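Local coordinates for UDP-glucose 4-epimerase (Brucella ovis, PDB 4WOK), which is expected, as a UDP-glucose 4-epimerase, to interconvert UDP-glucose and UDP-galactose with the help of a bound NAD, at residues A28-G33 with A242-V247. The protein carries 2 engineered substitutions. Residues are numbered along the deposited sequence; the frame is centred on the assembly and turned at random.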
ATOM      1  N   ALA A  28       6.287   9.202   5.462  1.00 22.22           N
ATOM      2  CA  ALA A  28       6.633  10.331   6.335  1.00 23.67           C
ATOM      3  C   ALA A  28       8.154  10.484   6.479  1.00 27.53           C
ATOM      4  O   ALA A  28       8.692  11.594   6.379  1.00 25.14           O
ATOM      5  CB  ALA A  28       5.986  10.153   7.704  1.00 19.82           C
ATOM      6  N   LYS A  29       8.850   9.374   6.725  1.00 23.46           N
ATOM      7  CA  LYS A  29      10.316   9.397   6.796  0.73 23.92           C
ATOM      8  C   LYS A  29      10.912   9.985   5.523  1.00 25.11           C
ATOM      9  O   LYS A  29      11.816  10.833   5.574  1.00 26.24           O
ATOM     10  CB  LYS A  29      10.863   7.980   7.032  0.73 24.23           C
ATOM     11  CG  LYS A  29      12.393   7.866   7.023  0.73 25.91           C
ATOM     12  CD  LYS A  29      12.831   6.453   7.433  0.73 26.25           C
ATOM     13  CE  LYS A  29      14.316   6.373   7.757  0.73 29.76           C
ATOM     14  NZ  LYS A  29      15.156   6.326   6.533  0.73 31.88           N
ATOM     15  N   LEU A  30      10.406   9.543   4.377  1.00 26.72           N
ATOM     16  CA  LEU A  30      10.948  10.003   3.107  1.00 29.49           C
ATOM     17  C   LEU A  30      10.647  11.477   2.885  1.00 32.87           C
ATOM     18  O   LEU A  30      11.517  12.232   2.443  1.00 31.70           O
ATOM     19  CB  LEU A  30      10.398   9.189   1.938  1.00 28.79           C
ATOM     20  CG  LEU A  30      11.198   9.477   0.666  1.00 37.97           C
ATOM     21  CD1 LEU A  30      12.445   8.622   0.624  1.00 39.69           C
ATOM     22  CD2 LEU A  30      10.374   9.292  -0.588  1.00 38.39           C
ATOM     23  N   LEU A  31       9.416  11.881   3.185  1.00 25.12           N
ATOM     24  CA  LEU A  31       9.035  13.280   3.030  1.00 25.32           C
ATOM     25  C   LEU A  31      10.010  14.170   3.784  1.00 26.26           C
ATOM     26  O   LEU A  31      10.484  15.171   3.251  1.00 27.45           O
ATOM     27  CB  LEU A  31       7.596  13.518   3.534  1.00 23.84           C
ATOM     28  CG  LEU A  31       6.482  13.115   2.566  1.00 23.21           C
ATOM     29  CD1 LEU A  31       5.124  12.923   3.302  1.00 21.67           C
ATOM     30  CD2 LEU A  31       6.321  14.153   1.462  1.00 24.13           C
ATOM     31  N   ALA A  32      10.309  13.793   5.024  1.00 28.12           N
ATOM     32  CA  ALA A  32      11.195  14.581   5.874  1.00 32.11           C
ATOM     33  C   ALA A  32      12.606  14.627   5.309  1.00 39.36           C
ATOM     34  O   ALA A  32      13.308  15.629   5.460  1.00 33.14           O
ATOM     35  CB  ALA A  32      11.213  14.028   7.295  1.00 31.02           C
ATOM     36  N   GLY A  33      13.015  13.546   4.652  1.00 34.43           N
ATOM     37  CA  GLY A  33      14.313  13.514   4.002  1.00 38.58           C
ATOM     38  C   GLY A  33      14.381  14.471   2.824  1.00 39.35           C
ATOM     39  O   GLY A  33      15.459  14.952   2.463  1.00 34.33           O
ATOM     40  N   ALA A 242       7.244   6.908  -4.696  1.00 29.82           N
ATOM     41  CA  ALA A 242       6.204   7.219  -5.675  1.00 29.81           C
ATOM     42  C   ALA A 242       5.148   8.184  -5.126  1.00 32.33           C
ATOM     43  O   ALA A 242       4.648   9.050  -5.848  1.00 30.25           O
ATOM     44  CB  ALA A 242       5.541   5.957  -6.144  1.00 30.64           C
ATOM     45  N   HIS A 243       4.786   8.021  -3.859  1.00 30.45           N
ATOM     46  CA  HIS A 243       3.771   8.892  -3.274  1.00 27.13           C
ATOM     47  C   HIS A 243       4.306  10.309  -3.172  1.00 28.37           C
ATOM     48  O   HIS A 243       3.558  11.277  -3.349  1.00 27.57           O
ATOM     49  CB  HIS A 243       3.332   8.381  -1.904  1.00 26.47           C
ATOM     50  CG  HIS A 243       2.416   7.197  -1.964  1.00 25.40           C
ATOM     51  ND1 HIS A 243       2.829   5.956  -2.401  1.00 25.77           N
ATOM     52  CD2 HIS A 243       1.106   7.064  -1.637  1.00 24.51           C
ATOM     53  CE1 HIS A 243       1.813   5.109  -2.338  1.00 30.64           C
ATOM     54  NE2 HIS A 243       0.755   5.755  -1.875  1.00 29.35           N
ATOM     55  N   VAL A 244       5.607  10.452  -2.909  1.00 31.86           N
ATOM     56  CA  VAL A 244       6.172  11.798  -2.853  1.00 29.08           C
ATOM     57  C   VAL A 244       6.340  12.357  -4.275  1.00 30.73           C
ATOM     58  O   VAL A 244       6.106  13.551  -4.512  1.00 30.57           O
ATOM     59  CB  VAL A 244       7.517  11.837  -2.082  1.00 29.56           C
ATOM     60  CG1 VAL A 244       8.119  13.229  -2.118  1.00 34.84           C
ATOM     61  CG2 VAL A 244       7.302  11.398  -0.635  1.00 28.54           C
ATOM     62  N   LEU A 245       6.716  11.509  -5.232  1.00 30.74           N
ATOM     63  CA  LEU A 245       6.760  11.980  -6.620  1.00 33.05           C
ATOM     64  C   LEU A 245       5.372  12.480  -7.046  1.00 36.33           C
ATOM     65  O   LEU A 245       5.249  13.462  -7.767  1.00 32.70           O
ATOM     66  CB  LEU A 245       7.237  10.884  -7.565  1.00 32.43           C
ATOM     67  CG  LEU A 245       8.731  10.571  -7.590  1.00 39.79           C
ATOM     68  CD1 LEU A 245       8.959   9.299  -8.383  1.00 38.30           C
ATOM     69  CD2 LEU A 245       9.543  11.728  -8.196  1.00 35.00           C
ATOM     70  N   ALA A 246       4.329  11.803  -6.579  1.00 30.60           N
ATOM     71  CA  ALA A 246       2.959  12.202  -6.903  1.00 31.45           C
ATOM     72  C   ALA A 246       2.651  13.590  -6.324  1.00 38.81           C
ATOM     73  O   ALA A 246       1.978  14.410  -6.957  1.00 32.64           O
ATOM     74  CB  ALA A 246       1.963  11.150  -6.385  1.00 28.45           C
ATOM     75  N   VAL A 247       3.164  13.859  -5.126  1.00 29.18           N
ATOM     76  CA  VAL A 247       3.051  15.192  -4.538  1.00 30.83           C
ATOM     77  C   VAL A 247       3.728  16.221  -5.444  1.00 34.64           C
ATOM     78  O   VAL A 247       3.176  17.283  -5.726  1.00 32.41           O
ATOM     79  CB  VAL A 247       3.681  15.256  -3.124  1.00 29.66           C
ATOM     80  CG1 VAL A 247       3.807  16.698  -2.655  1.00 33.16           C
ATOM     81  CG2 VAL A 247       2.868  14.414  -2.103  1.00 27.49           C
TER
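Val244 pushes its CG2 methyl between the side chains of Leu30 and Leu31, and this small apolar cluster joins two helices of the NAD-binding Rossmann fold. Helix 22-33 follows strand 13-17, the first in sequence and an inner strand of the parallel sheet; the turn between them and the start of the helix fit the GxGxxG pattern of Rossmann folds, whereas this contact is made near the helix's C-terminal end. Helix 236-251 packs beside it more than 200 residues later in the chain. The backbones approach most closely at Leu31 and Val244, whose CA atoms are 6.7 Å apart. That spacing suits valine, a short beta-branched residue whose CB already points at the facing helix. With chi1 at 176°, Val244 turns CG1 away from the backbone N and sets CG2 beside it, the methyl that both leucines meet. Leucine is long enough to meet it from two successive positions. Leu30, aimed at the other helix from its CA, swings CG away from its own backbone N (chi1 -168°), which carries CD2 to 3.7 Å from Val244 CG2. Leu31 starts off to one side and reaches across with its branch, while the same side chain also touches Val14 and Val16 of strand 13-17 and Ile81 of strand 79-82, tying the helix pair to the sheet. No hydrogen bond links the segments. Leu31 meets Val244 CG2 through two atoms, CG at 3.7 Å and CD2 at 3.6 Å.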